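Local coordinates for MmeI (Methylophilus methylotrophus, PDB 5HR4), which acts as a Type IIL restriction-modification enzyme that binds DNA and probably methylates adenine at N6 with S-adenosylmethionine, at residues Q543-S548 against A627-Q632; N795-N800 against F894-Y899. All coordinates share one frame; numbering follows the deposited sequence.

Contact 1 of 2, residues Q543-S548 against A627-Q632; sequences QGEQVS and ACKRQQ. With nucleotides of chain B.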
loop_
_atom_site.group_PDB
_atom_site.type_symbol
_atom_site.label_atom_id
_atom_site.label_comp_id
_atom_site.label_asym_id
_atom_site.label_seq_id
_atom_site.Cartn_x
_atom_site.Cartn_y
_atom_site.Cartn_z
ATOM N N GLN A 543 8.691 -2.058 -9.516
ATOM C CA GLN A 543 8.897 -1.050 -10.545
ATOM C C GLN A 543 10.176 -0.277 -10.244
ATOM O O GLN A 543 10.617 -0.188 -9.095
ATOM C CB GLN A 543 7.699 -0.084 -10.626
ATOM C CG GLN A 543 6.325 -0.765 -10.800
ATOM C CD GLN A 543 5.149 0.161 -10.496
ATOM O OE1 GLN A 543 5.339 1.308 -10.133
ATOM N NE2 GLN A 543 3.930 -0.345 -10.632
ATOM N N GLY A 544 10.770 0.260 -11.306
ATOM C CA GLY A 544 11.852 1.220 -11.210
ATOM C C GLY A 544 12.977 0.806 -10.286
ATOM O O GLY A 544 13.362 -0.369 -10.221
ATOM N N GLU A 545 13.488 1.796 -9.528
ATOM C CA GLU A 545 14.756 1.689 -8.803
ATOM C C GLU A 545 14.757 0.606 -7.734
ATOM O O GLU A 545 15.835 0.218 -7.271
ATOM C CB GLU A 545 15.113 3.030 -8.150
ATOM C CG GLU A 545 14.569 3.236 -6.733
ATOM C CD GLU A 545 14.868 4.641 -6.169
ATOM O OE1 GLU A 545 15.883 5.265 -6.574
ATOM O OE2 GLU A 545 14.084 5.127 -5.316
ATOM N N GLN A 546 13.594 0.113 -7.332
ATOM C CA GLN A 546 13.532 -0.854 -6.248
ATOM C C GLN A 546 13.699 -2.294 -6.715
ATOM O O GLN A 546 14.129 -3.139 -5.912
ATOM C CB GLN A 546 12.209 -0.707 -5.490
ATOM C CG GLN A 546 11.756 0.739 -5.291
ATOM C CD GLN A 546 10.946 0.930 -4.027
ATOM O OE1 GLN A 546 11.160 0.251 -3.023
ATOM N NE2 GLN A 546 10.016 1.873 -4.064
ATOM N N VAL A 547 13.402 -2.587 -7.991
ATOM C CA VAL A 547 13.442 -3.966 -8.479
ATOM C C VAL A 547 14.860 -4.516 -8.431
ATOM O O VAL A 547 15.077 -5.696 -8.138
ATOM C CB VAL A 547 12.858 -4.043 -9.900
ATOM C CG1 VAL A 547 12.664 -5.499 -10.336
ATOM C CG2 VAL A 547 11.564 -3.297 -9.955
ATOM N N SER A 548 15.847 -3.673 -8.721
ATOM C CA SER A 548 17.238 -4.088 -8.618
ATOM C C SER A 548 17.685 -4.282 -7.174
ATOM O O SER A 548 18.656 -5.007 -6.941
ATOM C CB SER A 548 18.153 -3.054 -9.284
ATOM O OG SER A 548 17.654 -2.629 -10.551
ATOM N N ALA A 627 16.535 -4.912 -15.104
ATOM C CA ALA A 627 17.226 -3.741 -15.636
ATOM C C ALA A 627 17.746 -2.874 -14.487
ATOM O O ALA A 627 16.976 -2.473 -13.607
ATOM C CB ALA A 627 16.280 -2.952 -16.538
ATOM N N CYS A 628 19.051 -2.589 -14.488
ATOM C CA CYS A 628 19.709 -1.873 -13.396
ATOM C C CYS A 628 19.961 -0.422 -13.769
ATOM O O CYS A 628 20.347 -0.123 -14.898
ATOM C CB CYS A 628 21.051 -2.513 -13.029
ATOM S SG CYS A 628 21.016 -4.267 -12.599
ATOM N N LYS A 629 19.745 0.471 -12.806
ATOM C CA LYS A 629 20.252 1.842 -12.841
ATOM C C LYS A 629 21.647 1.903 -13.453
ATOM O O LYS A 629 22.516 1.081 -13.136
ATOM C CB LYS A 629 20.309 2.393 -11.411
ATOM C CG LYS A 629 19.504 3.647 -11.094
ATOM C CD LYS A 629 19.644 3.892 -9.603
ATOM C CE LYS A 629 18.857 5.086 -9.101
ATOM N NZ LYS A 629 18.587 4.935 -7.628
ATOM N N ARG A 630 21.859 2.888 -14.327
ATOM C CA ARG A 630 23.169 3.158 -14.899
ATOM C C ARG A 630 23.384 4.658 -14.949
ATOM O O ARG A 630 22.433 5.430 -15.093
ATOM C CB ARG A 630 23.335 2.625 -16.320
ATOM C CG ARG A 630 23.003 1.194 -16.498
ATOM C CD ARG A 630 23.423 0.714 -17.872
ATOM N NE ARG A 630 24.823 0.315 -17.881
ATOM C CZ ARG A 630 25.771 0.939 -18.568
ATOM N NH1 ARG A 630 25.452 1.978 -19.327
ATOM N NH2 ARG A 630 27.029 0.509 -18.519
ATOM N N GLN A 631 24.645 5.069 -14.844
ATOM C CA GLN A 631 24.956 6.491 -14.898
ATOM C C GLN A 631 25.202 6.980 -16.319
ATOM O O GLN A 631 25.102 8.185 -16.576
ATOM C CB GLN A 631 26.163 6.809 -14.002
ATOM N N GLN A 632 25.479 6.075 -17.248
ATOM C CA GLN A 632 25.696 6.414 -18.644
ATOM C C GLN A 632 25.038 5.336 -19.504
ATOM O O GLN A 632 24.812 4.221 -19.032
ATOM C CB GLN A 632 27.197 6.539 -18.945
ATOM P P DC B 4 18.183 8.632 -10.272
ATOM O OP1 DC B 4 19.488 7.979 -10.009
ATOM O OP2 DC B 4 17.734 8.887 -11.662
ATOM O "O5'" DC B 4 17.093 7.741 -9.573
ATOM C "C5'" DC B 4 15.814 7.566 -10.174
ATOM C "C4'" DC B 4 14.825 7.280 -9.080
ATOM O "O4'" DC B 4 14.855 8.375 -8.138
ATOM C "C3'" DC B 4 13.381 7.075 -9.500
ATOM O "O3'" DC B 4 12.899 5.881 -8.861
ATOM C "C2'" DC B 4 12.668 8.351 -9.001
ATOM C "C1'" DC B 4 13.560 8.844 -7.872
ATOM N N1 DC B 4 13.651 10.352 -7.747
ATOM C C2 DC B 4 13.905 10.919 -6.491
ATOM O O2 DC B 4 14.020 10.176 -5.511
ATOM N N3 DC B 4 14.016 12.271 -6.382
ATOM C C4 DC B 4 13.894 13.036 -7.461
ATOM N N4 DC B 4 13.991 14.354 -7.295
ATOM C C5 DC B 4 13.634 12.484 -8.755
ATOM C C6 DC B 4 13.532 11.148 -8.854
ATOM P P DC B 5 11.400 5.330 -9.061
ATOM O OP1 DC B 5 11.459 3.851 -8.932
ATOM O OP2 DC B 5 10.761 6.007 -10.202
ATOM O "O5'" DC B 5 10.630 5.883 -7.788
ATOM C "C5'" DC B 5 11.064 5.554 -6.503
ATOM C "C4'" DC B 5 10.552 6.593 -5.542
ATOM O "O4'" DC B 5 11.091 7.871 -5.887
ATOM C "C3'" DC B 5 9.062 6.828 -5.620
ATOM O "O3'" DC B 5 8.402 5.863 -4.854
ATOM C "C2'" DC B 5 8.911 8.236 -5.025
ATOM C "C1'" DC B 5 10.303 8.847 -5.244
ATOM N N1 DC B 5 10.318 10.046 -6.071
ATOM C C2 DC B 5 10.688 11.261 -5.492
ATOM O O2 DC B 5 10.949 11.287 -4.290
ATOM N N3 DC B 5 10.730 12.374 -6.261
ATOM C C4 DC B 5 10.425 12.286 -7.564
ATOM N N4 DC B 5 10.479 13.404 -8.304
ATOM C C5 DC B 5 10.052 11.044 -8.165
ATOM C C6 DC B 5 10.023 9.962 -7.387
#
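The N-terminal part of helix 544-556, in the methyltransferase domain with its Rossmann-like sheet, meets an irregular loop of the target recognition domain beside the DNA backbone. The charged part is a salt bridge, Lys629 NZ to Glu545 OE1 at 2.9 Å. Both chains run extended beyond CG and lie side by side pointing the same way, so their ends meet laterally, and the ammonium takes the anti lone pair of OE1, away from OE2. Lys487 forms a second salt bridge at OE2, so the carboxylate is gripped at both oxygens and would probably stay ionised.

Glu545, Gly544 and Lys629 also line the DNA backbone. Glu545 N donates to OP1 of DC5 of chain B at 2.9 Å (N-H...O angle 157°), a backbone phosphate bond that is independent of base sequence. Gly544, at positive phi, brings its CA to 3.5 Å from that same OP1 of DC5, where a CB would collide with the phosphate oxygen. Along DC4 of chain B, Lys629 CE lies close to OP1 and O5'.

Farther along the helix, with OG anti to its carbonyl carbon (chi1 -45°), Ser548 OG sits 3.1 Å from Ala627 O and 3.6 Å from Cys628 CA.

Contact 2 of 2, residues N795-N800 against F894-Y899; sequences NCWMRN and FLFETY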
loop_
_atom_site.group_PDB
_atom_site.type_symbol
_atom_site.label_atom_id
_atom_site.label_comp_id
_atom_site.label_asym_id
_atom_site.label_seq_id
_atom_site.Cartn_x
_atom_site.Cartn_y
_atom_site.Cartn_z
ATOM N N ASN A 795 8.862 3.786 -25.692
ATOM C CA ASN A 795 7.766 3.897 -24.729
ATOM C C ASN A 795 7.407 2.540 -24.135
ATOM O O ASN A 795 6.996 2.447 -22.968
ATOM C CB ASN A 795 6.534 4.514 -25.383
ATOM C CG ASN A 795 6.649 6.012 -25.555
ATOM O OD1 ASN A 795 6.453 6.764 -24.605
ATOM N ND2 ASN A 795 6.946 6.462 -26.770
ATOM N N CYS A 796 7.553 1.475 -24.909
ATOM C CA CYS A 796 7.365 0.157 -24.322
ATOM C C CYS A 796 8.448 -0.122 -23.280
ATOM O O CYS A 796 8.175 -0.706 -22.219
ATOM C CB CYS A 796 7.356 -0.899 -25.424
ATOM S SG CYS A 796 7.458 -2.532 -24.786
ATOM N N TRP A 797 9.681 0.305 -23.562
ATOM C CA TRP A 797 10.754 0.163 -22.587
ATOM C C TRP A 797 10.453 0.972 -21.329
ATOM O O TRP A 797 10.410 0.422 -20.223
ATOM C CB TRP A 797 12.083 0.586 -23.207
ATOM C CG TRP A 797 13.242 0.305 -22.327
ATOM C CD1 TRP A 797 13.983 1.213 -21.620
ATOM C CD2 TRP A 797 13.798 -0.978 -22.043
ATOM N NE1 TRP A 797 14.974 0.573 -20.928
ATOM C CE2 TRP A 797 14.880 -0.775 -21.162
ATOM C CE3 TRP A 797 13.496 -2.274 -22.452
ATOM C CZ2 TRP A 797 15.652 -1.826 -20.676
ATOM C CZ3 TRP A 797 14.260 -3.314 -21.973
ATOM C CH2 TRP A 797 15.333 -3.083 -21.094
ATOM N N MET A 798 10.225 2.279 -21.488
ATOM C CA MET A 798 9.806 3.130 -20.373
ATOM C C MET A 798 8.687 2.496 -19.542
ATOM O O MET A 798 8.731 2.535 -18.306
ATOM C CB MET A 798 9.367 4.492 -20.912
ATOM C CG MET A 798 8.752 5.423 -19.877
ATOM S SD MET A 798 6.986 5.168 -19.559
ATOM C CE MET A 798 6.267 5.423 -21.178
ATOM N N ARG A 799 7.674 1.915 -20.207
ATOM C CA ARG A 799 6.530 1.303 -19.520
ATOM C C ARG A 799 6.936 0.134 -18.647
ATOM O O ARG A 799 6.288 -0.132 -17.625
ATOM C CB ARG A 799 5.505 0.800 -20.531
ATOM C CG ARG A 799 4.305 1.686 -20.764
ATOM C CD ARG A 799 3.470 1.138 -21.900
ATOM N NE ARG A 799 3.140 2.219 -22.814
ATOM C CZ ARG A 799 3.582 2.338 -24.063
ATOM N NH1 ARG A 799 4.373 1.423 -24.604
ATOM N NH2 ARG A 799 3.212 3.389 -24.771
ATOM N N ASN A 800 7.983 -0.593 -19.035
ATOM C CA ASN A 800 8.335 -1.840 -18.367
ATOM C C ASN A 800 9.437 -1.712 -17.320
ATOM O O ASN A 800 9.330 -2.318 -16.247
ATOM C CB ASN A 800 8.732 -2.872 -19.413
ATOM C CG ASN A 800 7.541 -3.487 -20.049
ATOM O OD1 ASN A 800 6.964 -4.426 -19.510
ATOM N ND2 ASN A 800 7.131 -2.946 -21.183
ATOM N N PHE A 894 11.365 -8.834 -26.581
ATOM C CA PHE A 894 12.422 -8.693 -27.578
ATOM C C PHE A 894 13.471 -7.676 -27.150
ATOM O O PHE A 894 14.672 -7.899 -27.335
ATOM C CB PHE A 894 11.811 -8.292 -28.921
ATOM C CG PHE A 894 12.822 -8.037 -29.996
ATOM C CD1 PHE A 894 13.426 -6.795 -30.124
ATOM C CD2 PHE A 894 13.156 -9.033 -30.893
ATOM C CE1 PHE A 894 14.354 -6.562 -31.117
ATOM C CE2 PHE A 894 14.081 -8.806 -31.882
ATOM C CZ PHE A 894 14.679 -7.570 -32.000
ATOM N N LEU A 895 13.041 -6.538 -26.609
ATOM C CA LEU A 895 13.999 -5.598 -26.046
ATOM C C LEU A 895 14.857 -6.253 -24.968
ATOM O O LEU A 895 16.057 -5.984 -24.877
ATOM C CB LEU A 895 13.262 -4.385 -25.493
ATOM C CG LEU A 895 12.628 -3.566 -26.609
ATOM C CD1 LEU A 895 11.582 -2.620 -26.051
ATOM C CD2 LEU A 895 13.702 -2.813 -27.381
ATOM N N PHE A 896 14.272 -7.128 -24.144
ATOM C CA PHE A 896 15.084 -7.726 -23.087
ATOM C C PHE A 896 16.094 -8.734 -23.631
ATOM O O PHE A 896 17.159 -8.921 -23.025
ATOM C CB PHE A 896 14.208 -8.382 -22.024
ATOM C CG PHE A 896 13.839 -7.465 -20.885
ATOM C CD1 PHE A 896 12.738 -6.621 -20.983
ATOM C CD2 PHE A 896 14.573 -7.457 -19.712
ATOM C CE1 PHE A 896 12.377 -5.792 -19.941
ATOM C CE2 PHE A 896 14.211 -6.628 -18.668
ATOM C CZ PHE A 896 13.114 -5.797 -18.787
ATOM N N GLU A 897 15.792 -9.410 -24.747
ATOM C CA GLU A 897 16.834 -10.199 -25.400
ATOM C C GLU A 897 17.978 -9.297 -25.850
ATOM O O GLU A 897 19.153 -9.614 -25.626
ATOM C CB GLU A 897 16.261 -10.989 -26.580
ATOM N N THR A 898 17.652 -8.148 -26.452
ATOM C CA THR A 898 18.680 -7.185 -26.839
ATOM C C THR A 898 19.410 -6.632 -25.619
ATOM O O THR A 898 20.646 -6.583 -25.586
ATOM C CB THR A 898 18.055 -6.039 -27.627
ATOM O OG1 THR A 898 17.049 -6.557 -28.507
ATOM C CG2 THR A 898 19.125 -5.303 -28.434
ATOM N N TYR A 899 18.660 -6.183 -24.616
ATOM C CA TYR A 899 19.294 -5.669 -23.411
ATOM C C TYR A 899 20.265 -6.681 -22.830
ATOM O O TYR A 899 21.366 -6.323 -22.402
ATOM C CB TYR A 899 18.234 -5.292 -22.377
ATOM C CG TYR A 899 18.796 -4.921 -21.023
ATOM C CD1 TYR A 899 19.285 -3.635 -20.774
ATOM C CD2 TYR A 899 18.836 -5.850 -19.994
ATOM C CE1 TYR A 899 19.803 -3.291 -19.534
ATOM C CE2 TYR A 899 19.353 -5.516 -18.753
ATOM C CZ TYR A 899 19.836 -4.239 -18.526
ATOM O OH TYR A 899 20.338 -3.922 -17.283
#
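Helices 792-801 and 888-903 cross almost perpendicularly, at -85° over these short segments, with axes 11.2 Å apart at closest approach, a separation bridged by large side chains. Trp797 does most of the bridging. Its CG stands anti to the backbone N, which sends the six-membered ring across to the second helix. There Trp797 CE3 rests 3.7 Å from Leu895 CB, while Trp797 CZ3 comes over one face of the Phe896 ring, offset toward the rim and 3.7 Å from Phe896 CE1. Trp797 CH2 reaches Tyr899 CB at 3.9 Å, and the adjoining ring atoms of the tyrosine lie alongside CH2 and CZ2. Both aromatic pairs are oblique, with the indole six-membered ring inclined 44° to Phe896 and 40° to Tyr899. At the other end of the indole, NE1 is bonded to Thr819 OG1, which ties its rotation to the loop that follows strand 808-810. An alanine at Trp797 would lose the ring contacts to Leu895, Phe896 and Tyr899 together with the NE1 bond, and would probably loosen the seat of one helix on the other.

One turn on from Cys796, Asn800 ND2 bonds back to Cys796 O at 2.7 Å, nearly straight, while the side chain also touches Glu888 and Ile892 of helix 888-903. Trp797, Phe896 and Tyr899 thus form a buried aromatic cluster between near-orthogonal helices, joining the target recognition and C-terminal domains.

The two contacts follow one another along the chain, contact 1 closing before contact 2 opens, and their centres lie 13 Å apart on the same side of the molecule's centre. Contact 1 joins the methyltransferase domain to the target recognition domain; contact 2 joins that recognition domain to the C-terminal one. They touch where Tyr899 OH packs on Ala627 and takes a weak hydrogen bond from Cys628 N. Segment 627-632 thus meets helix 544-556 and, through Lys629, the DNA, and helix 888-903 through Ala627 and Cys628, so the recognition domain is held next to both neighbouring domains. The nearest atom of contact 2 is about 9 Å from the nucleic acid.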